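Local coordinates for protein AgaA (Rhizobium radiobacter, PDB 6HLX) that binds the opine agropinic acid as a periplasmic substrate-binding protein and probably hands it to an ABC transporter for import, at residues Asp387-Gly395 with Ile413-Arg421; Met292-Phe302 with Val430-Leu441. All coordinates share one frame; numbering follows the deposited sequence.

Two neighbouring contacts, their centres about 14 Å apart and on the same side of the chain's centre, show how one helix, 426-443, can be packed on several sides in a family 5 solute-binding protein. Contact 2 closes the longer loop: residues 292-302 come first, residues 430-441 last, and both segments of contact 1 (387-395 and 413-421) fall between them. Helices 411-422 and 426-443 are consecutive, and they pack together, I432 against L416 of helix 411-422, while F436 meets Y393. Helix 426-443 thus packs against the short helix 388-393 and helix 411-422, and also against the irregular strand-to-helix connection 292-302, tying together parts of the chain far apart in sequence.

Contact 1. Residues Asp387-Gly395 with Ile413-Arg421; sequences DWLSNYYYG and INDLLDKGR
L417 is the bump that fills the hollow of this contact, pushing its branched end into the surface of the short helix 388-393. Its CD2 meets CB of L389 at 4.0 Å, CD1 lies against CB of Y393, and its CB sits 3.6 Å from OG of S390; the same CD1 also reaches the Y394 ring at its edge. Beside it, CG2 of I413 fits against CB of Y393, whose ring leads off elsewhere to a hydrogen bond with the hydroxyl of Y448. Helices 388-393 and 411-422 run nearly antiparallel, at 159° over these short segments with axes 10.2 Å apart, a helix pair against which F436 and A440 of helix 426-443 also pack, so that three helices meet in this periplasmic-binding-protein fold. Y394, the first residue past the helical backbone, forms the second bump. With CG swung anti to the backbone N (chi1 -157°), its ring reaches across helix 411-422, one face over the amide of N414, and the OH donates to D418 OD2 at 2.8 Å, using the syn lone pair. At the other end R421 lies alongside D387 and S390. Its chain bends at chi3, bringing the guanidinium edge to S390, where NH2 gives OG a nearly straight bond of 2.9 Å (174°), while NE pairs with D387 OD1 at 3.0 Å in a salt bridge whose hydrogen bond is weak. NH1 and NH2 both grip OD1 of D418, so the arginine is held between two acids, and D387 OD1 also takes the S390 hydroxyl at 2.7 Å. A water donating to D387 OD1 and to the carbonyl O of L417 bridges the segments.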
# COMPACT_ATOMS: atom_id res chain seq x y z
N ASP A 387 -9.35 -2.25 -10.97
CA ASP A 387 -9.99 -2.89 -9.82
C ASP A 387 -9.31 -2.56 -8.48
O ASP A 387 -9.79 -3.00 -7.43
CB ASP A 387 -10.16 -4.41 -9.99
CG ASP A 387 -11.09 -5.02 -8.95
OD1 ASP A 387 -12.22 -4.50 -8.80
OD2 ASP A 387 -10.65 -5.95 -8.24
N TRP A 388 -8.25 -1.72 -8.49
CA TRP A 388 -7.68 -1.24 -7.22
C TRP A 388 -8.82 -0.56 -6.42
O TRP A 388 -8.81 -0.55 -5.19
CB TRP A 388 -6.55 -0.22 -7.45
CG TRP A 388 -6.96 1.13 -8.01
CD1 TRP A 388 -6.97 1.51 -9.32
CD2 TRP A 388 -7.29 2.31 -7.24
NE1 TRP A 388 -7.33 2.84 -9.43
CE2 TRP A 388 -7.50 3.36 -8.17
CE3 TRP A 388 -7.42 2.59 -5.86
CZ2 TRP A 388 -7.80 4.68 -7.76
CZ3 TRP A 388 -7.74 3.89 -5.46
CH2 TRP A 388 -7.95 4.91 -6.40
N LEU A 389 -9.82 -0.02 -7.14
CA LEU A 389 -10.98 0.63 -6.52
C LEU A 389 -11.77 -0.27 -5.58
O LEU A 389 -12.35 0.24 -4.61
CB LEU A 389 -11.90 1.20 -7.62
CG LEU A 389 -11.27 2.36 -8.44
CD1 LEU A 389 -12.03 2.57 -9.78
CD2 LEU A 389 -11.22 3.66 -7.59
N SER A 390 -11.85 -1.60 -5.87
CA SER A 390 -12.65 -2.49 -5.00
C SER A 390 -12.11 -2.50 -3.58
O SER A 390 -12.88 -2.53 -2.62
CB SER A 390 -12.66 -3.92 -5.52
OG SER A 390 -13.61 -4.05 -6.56
N ASN A 391 -10.78 -2.46 -3.45
CA ASN A 391 -10.13 -2.47 -2.15
C ASN A 391 -10.56 -1.26 -1.29
O ASN A 391 -10.69 -1.38 -0.07
CB ASN A 391 -8.62 -2.53 -2.34
CG ASN A 391 -7.82 -2.52 -1.06
OD1 ASN A 391 -8.10 -3.28 -0.09
ND2 ASN A 391 -6.83 -1.66 -1.03
N TYR A 392 -10.84 -0.11 -1.95
CA TYR A 392 -11.30 1.12 -1.31
C TYR A 392 -12.81 1.21 -1.11
O TYR A 392 -13.27 1.76 -0.11
CB TYR A 392 -10.85 2.34 -2.17
CG TYR A 392 -9.39 2.66 -1.95
CD1 TYR A 392 -8.38 1.88 -2.54
CD2 TYR A 392 -9.00 3.73 -1.16
CE1 TYR A 392 -7.03 2.13 -2.27
CE2 TYR A 392 -7.66 4.00 -0.90
CZ TYR A 392 -6.68 3.20 -1.47
OH TYR A 392 -5.36 3.43 -1.15
N TYR A 393 -13.60 0.73 -2.10
CA TYR A 393 -15.05 0.97 -2.16
C TYR A 393 -16.00 -0.19 -1.93
O TYR A 393 -17.16 0.05 -1.61
CB TYR A 393 -15.40 1.58 -3.54
CG TYR A 393 -14.93 3.02 -3.68
CD1 TYR A 393 -13.64 3.31 -4.08
CD2 TYR A 393 -15.80 4.08 -3.40
CE1 TYR A 393 -13.19 4.63 -4.18
CE2 TYR A 393 -15.37 5.40 -3.52
CZ TYR A 393 -14.06 5.67 -3.90
OH TYR A 393 -13.62 6.97 -4.01
N TYR A 394 -15.56 -1.43 -2.20
CA TYR A 394 -16.47 -2.57 -2.13
C TYR A 394 -16.95 -2.84 -0.70
O TYR A 394 -16.24 -2.54 0.26
CB TYR A 394 -15.76 -3.83 -2.66
CG TYR A 394 -16.72 -4.90 -3.13
CD1 TYR A 394 -17.35 -4.80 -4.37
CD2 TYR A 394 -17.03 -5.99 -2.32
CE1 TYR A 394 -18.25 -5.77 -4.80
CE2 TYR A 394 -17.94 -6.97 -2.75
CZ TYR A 394 -18.51 -6.87 -4.01
OH TYR A 394 -19.39 -7.83 -4.46
N GLY A 395 -18.11 -3.46 -0.57
CA GLY A 395 -18.60 -3.96 0.70
C GLY A 395 -17.95 -5.32 0.94
O GLY A 395 -16.74 -5.40 1.18
N ILE A 413 -22.65 0.50 -6.14
CA ILE A 413 -21.18 0.50 -6.27
C ILE A 413 -20.68 -0.94 -6.38
O ILE A 413 -19.87 -1.23 -7.25
CB ILE A 413 -20.51 1.29 -5.10
CG1 ILE A 413 -20.59 2.80 -5.39
CG2 ILE A 413 -19.04 0.86 -4.91
CD1 ILE A 413 -20.10 3.72 -4.26
N ASN A 414 -21.18 -1.86 -5.52
CA ASN A 414 -20.75 -3.27 -5.55
C ASN A 414 -21.01 -3.89 -6.91
O ASN A 414 -20.13 -4.57 -7.46
CB ASN A 414 -21.45 -4.09 -4.47
CG ASN A 414 -21.10 -3.73 -3.05
OD1 ASN A 414 -21.84 -4.07 -2.11
ND2 ASN A 414 -20.00 -3.04 -2.85
N ASP A 415 -22.22 -3.67 -7.45
CA ASP A 415 -22.64 -4.22 -8.74
C ASP A 415 -21.76 -3.72 -9.87
O ASP A 415 -21.33 -4.53 -10.70
CB ASP A 415 -24.12 -3.92 -9.00
CG ASP A 415 -25.05 -4.69 -8.09
OD1 ASP A 415 -24.59 -5.69 -7.48
OD2 ASP A 415 -26.24 -4.33 -8.01
N LEU A 416 -21.42 -2.43 -9.86
CA LEU A 416 -20.56 -1.84 -10.88
C LEU A 416 -19.14 -2.39 -10.76
O LEU A 416 -18.54 -2.76 -11.78
CB LEU A 416 -20.54 -0.30 -10.79
CG LEU A 416 -21.80 0.40 -11.31
CD1 LEU A 416 -21.85 1.84 -10.83
CD2 LEU A 416 -21.91 0.32 -12.85
N LEU A 417 -18.60 -2.47 -9.53
CA LEU A 417 -17.24 -3.03 -9.40
C LEU A 417 -17.19 -4.51 -9.81
O LEU A 417 -16.23 -4.94 -10.44
CB LEU A 417 -16.70 -2.84 -7.98
CG LEU A 417 -16.48 -1.37 -7.56
CD1 LEU A 417 -16.30 -1.25 -6.05
CD2 LEU A 417 -15.31 -0.70 -8.34
N ASP A 418 -18.23 -5.27 -9.46
CA ASP A 418 -18.30 -6.69 -9.86
C ASP A 418 -18.33 -6.80 -11.39
O ASP A 418 -17.60 -7.62 -11.96
CB ASP A 418 -19.53 -7.37 -9.22
CG ASP A 418 -19.34 -7.66 -7.73
OD1 ASP A 418 -18.19 -7.70 -7.27
OD2 ASP A 418 -20.36 -7.88 -7.04
N LYS A 419 -19.14 -5.95 -12.05
CA LYS A 419 -19.22 -5.97 -13.52
C LYS A 419 -17.88 -5.55 -14.14
O LYS A 419 -17.43 -6.17 -15.11
CB LYS A 419 -20.35 -5.05 -14.02
CG LYS A 419 -20.69 -5.29 -15.49
CD LYS A 419 -21.83 -4.40 -15.98
CE LYS A 419 -22.12 -4.62 -17.45
NZ LYS A 419 -23.16 -3.67 -17.97
N GLY A 420 -17.22 -4.54 -13.54
CA GLY A 420 -15.94 -4.05 -14.02
C GLY A 420 -14.86 -5.11 -14.01
O GLY A 420 -14.07 -5.20 -14.95
N ARG A 421 -14.83 -5.93 -12.93
CA ARG A 421 -13.84 -7.00 -12.72
C ARG A 421 -14.09 -8.22 -13.61
O ARG A 421 -13.19 -9.01 -13.82
CB ARG A 421 -13.96 -7.49 -11.27
CG ARG A 421 -12.64 -7.70 -10.57
CD ARG A 421 -12.92 -8.18 -9.14
NE ARG A 421 -13.60 -7.16 -8.33
CZ ARG A 421 -14.84 -7.27 -7.87
NH1 ARG A 421 -15.56 -8.36 -8.11
NH2 ARG A 421 -15.36 -6.30 -7.12
O HOH W 1 -14.00 -3.38 -10.49

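Contact 2. Residues Met292-Phe302 with Val430-Leu441; sequences MGYSDAKANYF and VKIYDAFVDRAL. With ACT (acetate ion), chain G; ACT (acetate ion), chain J.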
# COMPACT_ATOMS: atom_id res chain seq x y z
N MET A 292 -8.80 3.63 -15.97
CA MET A 292 -10.22 3.71 -16.28
C MET A 292 -10.95 4.41 -15.15
O MET A 292 -10.62 4.20 -13.97
CB MET A 292 -10.79 2.32 -16.58
CG MET A 292 -10.22 1.78 -17.91
SD MET A 292 -10.93 0.21 -18.40
CE MET A 292 -10.23 -0.89 -17.13
N GLY A 293 -11.86 5.31 -15.53
CA GLY A 293 -12.59 6.15 -14.59
C GLY A 293 -12.04 7.57 -14.59
O GLY A 293 -12.71 8.48 -14.10
N TYR A 294 -10.81 7.77 -15.12
CA TYR A 294 -10.20 9.10 -15.18
C TYR A 294 -11.05 9.98 -16.09
O TYR A 294 -11.51 9.52 -17.15
CB TYR A 294 -8.77 9.03 -15.78
CG TYR A 294 -8.13 10.39 -15.90
CD1 TYR A 294 -7.45 10.96 -14.83
CD2 TYR A 294 -8.22 11.12 -17.09
CE1 TYR A 294 -6.86 12.23 -14.94
CE2 TYR A 294 -7.66 12.39 -17.20
CZ TYR A 294 -6.97 12.93 -16.13
OH TYR A 294 -6.39 14.17 -16.25
N SER A 295 -11.22 11.26 -15.71
CA SER A 295 -12.01 12.20 -16.52
C SER A 295 -11.59 13.63 -16.22
O SER A 295 -11.57 14.03 -15.05
CB SER A 295 -13.50 12.02 -16.25
OG SER A 295 -14.25 13.18 -16.58
N ASP A 296 -11.27 14.41 -17.26
CA ASP A 296 -10.92 15.83 -17.07
C ASP A 296 -12.16 16.62 -16.66
O ASP A 296 -12.05 17.53 -15.83
CB ASP A 296 -10.32 16.43 -18.35
CG ASP A 296 -8.91 15.97 -18.62
OD1 ASP A 296 -8.08 16.03 -17.68
OD2 ASP A 296 -8.62 15.56 -19.77
N ALA A 297 -13.32 16.25 -17.22
CA ALA A 297 -14.62 16.88 -17.00
C ALA A 297 -15.11 16.76 -15.56
O ALA A 297 -15.77 17.69 -15.09
CB ALA A 297 -15.66 16.28 -17.94
N LYS A 298 -14.82 15.62 -14.87
CA LYS A 298 -15.24 15.34 -13.49
C LYS A 298 -14.15 15.66 -12.44
O LYS A 298 -14.33 15.35 -11.25
CB LYS A 298 -15.67 13.86 -13.34
CG LYS A 298 -16.79 13.42 -14.29
CD LYS A 298 -17.02 11.92 -14.14
CE LYS A 298 -17.73 11.30 -15.33
NZ LYS A 298 -18.04 9.87 -15.07
N ALA A 299 -13.02 16.23 -12.88
CA ALA A 299 -11.87 16.50 -12.02
C ALA A 299 -12.10 17.67 -11.05
O ALA A 299 -11.30 17.85 -10.11
CB ALA A 299 -10.62 16.73 -12.86
N ASN A 300 -13.18 18.44 -11.25
CA ASN A 300 -13.49 19.58 -10.41
C ASN A 300 -14.89 19.49 -9.83
O ASN A 300 -15.59 20.50 -9.70
CB ASN A 300 -13.24 20.89 -11.16
CG ASN A 300 -11.76 21.13 -11.32
OD1 ASN A 300 -11.08 21.57 -10.39
ND2 ASN A 300 -11.24 20.82 -12.50
N TYR A 301 -15.27 18.26 -9.41
CA TYR A 301 -16.57 18.04 -8.78
C TYR A 301 -16.67 18.90 -7.52
O TYR A 301 -17.68 19.60 -7.32
CB TYR A 301 -16.76 16.55 -8.45
CG TYR A 301 -18.09 16.24 -7.82
CD1 TYR A 301 -18.26 16.27 -6.44
CD2 TYR A 301 -19.19 15.88 -8.60
CE1 TYR A 301 -19.48 15.96 -5.85
CE2 TYR A 301 -20.41 15.53 -8.03
CZ TYR A 301 -20.55 15.59 -6.65
OH TYR A 301 -21.76 15.27 -6.08
N PHE A 302 -15.60 18.87 -6.69
CA PHE A 302 -15.56 19.70 -5.49
C PHE A 302 -14.78 20.97 -5.79
O PHE A 302 -14.12 21.09 -6.82
CB PHE A 302 -14.91 18.93 -4.32
CG PHE A 302 -15.69 17.73 -3.86
CD1 PHE A 302 -16.90 17.89 -3.18
CD2 PHE A 302 -15.23 16.44 -4.11
CE1 PHE A 302 -17.65 16.77 -2.79
CE2 PHE A 302 -15.96 15.33 -3.69
CZ PHE A 302 -17.18 15.50 -3.05
N VAL A 430 -14.41 0.64 -19.48
CA VAL A 430 -14.30 2.07 -19.23
C VAL A 430 -15.70 2.72 -18.95
O VAL A 430 -15.79 3.55 -18.04
CB VAL A 430 -13.45 2.83 -20.29
CG1 VAL A 430 -14.21 3.09 -21.57
CG2 VAL A 430 -12.86 4.11 -19.70
N LYS A 431 -16.78 2.24 -19.61
CA LYS A 431 -18.15 2.74 -19.39
C LYS A 431 -18.59 2.42 -17.96
O LYS A 431 -19.30 3.20 -17.33
CB LYS A 431 -19.14 2.05 -20.35
CG LYS A 431 -18.88 2.28 -21.84
CD LYS A 431 -19.97 1.57 -22.64
CE LYS A 431 -19.74 1.59 -24.13
NZ LYS A 431 -20.83 0.87 -24.85
N ILE A 432 -18.19 1.23 -17.46
CA ILE A 432 -18.52 0.76 -16.12
C ILE A 432 -17.83 1.65 -15.08
O ILE A 432 -18.48 2.12 -14.15
CB ILE A 432 -18.14 -0.73 -15.96
CG1 ILE A 432 -18.97 -1.62 -16.94
CG2 ILE A 432 -18.34 -1.18 -14.51
CD1 ILE A 432 -18.30 -2.96 -17.23
N TYR A 433 -16.51 1.86 -15.21
CA TYR A 433 -15.79 2.68 -14.23
C TYR A 433 -16.24 4.15 -14.28
O TYR A 433 -16.27 4.81 -13.24
CB TYR A 433 -14.27 2.51 -14.36
CG TYR A 433 -13.85 1.12 -13.95
CD1 TYR A 433 -13.90 0.71 -12.61
CD2 TYR A 433 -13.50 0.16 -14.91
CE1 TYR A 433 -13.56 -0.58 -12.23
CE2 TYR A 433 -13.15 -1.13 -14.54
CZ TYR A 433 -13.19 -1.51 -13.20
OH TYR A 433 -12.92 -2.80 -12.84
N ASP A 434 -16.64 4.65 -15.47
CA ASP A 434 -17.15 6.02 -15.58
C ASP A 434 -18.46 6.17 -14.78
O ASP A 434 -18.65 7.18 -14.10
CB ASP A 434 -17.39 6.41 -17.05
CG ASP A 434 -16.13 6.66 -17.86
OD1 ASP A 434 -15.06 6.95 -17.25
OD2 ASP A 434 -16.20 6.56 -19.11
N ALA A 435 -19.36 5.15 -14.85
CA ALA A 435 -20.60 5.17 -14.08
C ALA A 435 -20.28 5.02 -12.58
O ALA A 435 -20.92 5.67 -11.74
CB ALA A 435 -21.55 4.07 -14.54
N PHE A 436 -19.27 4.20 -12.24
CA PHE A 436 -18.84 4.01 -10.85
C PHE A 436 -18.39 5.36 -10.27
O PHE A 436 -18.78 5.71 -9.15
CB PHE A 436 -17.68 2.98 -10.76
CG PHE A 436 -16.86 3.18 -9.49
CD1 PHE A 436 -17.29 2.67 -8.27
CD2 PHE A 436 -15.71 3.95 -9.51
CE1 PHE A 436 -16.58 2.93 -7.09
CE2 PHE A 436 -15.01 4.23 -8.33
CZ PHE A 436 -15.44 3.69 -7.13
N VAL A 437 -17.60 6.13 -11.05
CA VAL A 437 -17.05 7.42 -10.58
C VAL A 437 -18.18 8.40 -10.18
O VAL A 437 -18.08 9.04 -9.13
CB VAL A 437 -16.07 8.01 -11.62
CG1 VAL A 437 -15.88 9.50 -11.37
CG2 VAL A 437 -14.72 7.29 -11.58
N ASP A 438 -19.26 8.48 -10.97
CA ASP A 438 -20.41 9.34 -10.64
C ASP A 438 -20.97 8.98 -9.26
O ASP A 438 -21.23 9.86 -8.44
CB ASP A 438 -21.50 9.18 -11.70
CG ASP A 438 -21.13 9.72 -13.07
OD1 ASP A 438 -20.06 10.37 -13.19
OD2 ASP A 438 -21.92 9.53 -14.02
N ARG A 439 -21.16 7.67 -9.01
CA ARG A 439 -21.71 7.21 -7.72
C ARG A 439 -20.70 7.40 -6.58
O ARG A 439 -21.10 7.74 -5.46
CB ARG A 439 -22.17 5.75 -7.81
CG ARG A 439 -22.85 5.28 -6.53
CD ARG A 439 -24.30 5.04 -6.72
NE ARG A 439 -24.97 4.63 -5.48
CZ ARG A 439 -26.02 5.26 -4.97
NH1 ARG A 439 -26.60 4.81 -3.86
NH2 ARG A 439 -26.51 6.34 -5.56
N ALA A 440 -19.40 7.21 -6.86
CA ALA A 440 -18.34 7.42 -5.87
C ALA A 440 -18.30 8.89 -5.42
O ALA A 440 -18.03 9.18 -4.26
CB ALA A 440 -16.99 7.04 -6.47
N LEU A 441 -18.53 9.83 -6.35
CA LEU A 441 -18.53 11.26 -6.00
C LEU A 441 -19.79 11.61 -5.22
O LEU A 441 -19.73 12.30 -4.20
CB LEU A 441 -18.47 12.11 -7.28
CG LEU A 441 -17.12 12.12 -7.99
CD1 LEU A 441 -17.27 12.65 -9.44
CD2 LEU A 441 -16.11 12.97 -7.20
C ACT G . -12.63 13.60 -20.30
O ACT G . -11.41 13.43 -20.03
OXT ACT G . -13.44 12.72 -20.57
CH3 ACT G . -13.17 15.02 -20.25
C ACT J . -29.33 6.86 -3.39
O ACT J . -28.94 7.76 -4.19
OXT ACT J . -29.04 6.80 -2.17
CH3 ACT J . -30.22 5.73 -3.96
O HOH W 2 -15.20 9.00 -15.17
O HOH W 3 -12.34 6.90 -17.94
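The polar contacts centre on K298, whose chain, extended beyond CG, reaches past V437 CG1 to D438. NZ makes a salt bridge to OD1 of D438 at 2.8 Å, the nitrogen standing 41° out of the carboxylate plane. The carboxylate of D434 lies one turn back along the helix, and water mediates its link to the loop: one molecule donates to G293 O and D434 OD1 while accepting from K298 NZ, and a second accepts from G293 N and donates to Y294 O and to D434 OD1. That glycine is pressed against the helix, its O 3.4 Å from V437 CG2, and its positive phi (104°) suits a residue without CB. Within the loop, S295 OG accepts from the backbone N of K298 at 3.0 Å, an ST motif beside the type I turn D296 to A299, in which K298 lies. This turn belongs to the strand-to-helix connection running from strand 280-281 to helix 306-315. An acetate, probably from the crystallisation liquor, accepts from D296 N, and another from R439 NH2.

Further apolar contacts lie toward the two ends. M292 brings CB to within 3.8 Å of CD2 of Y433, obliquely to the ring, and its CG beside V430 CG2, while SD, 5.5 Å from the ring centroid, gives a Met-aromatic contact; the Y433 hydroxyl itself bonds R429. At the far end L441 sets CB over the face of Y301, 3.9 Å from the centroid and 6° off the normal, a CH-pi contact. Its CD2 touches F302 CE2, and the Y301 hydroxyl bonds Q259.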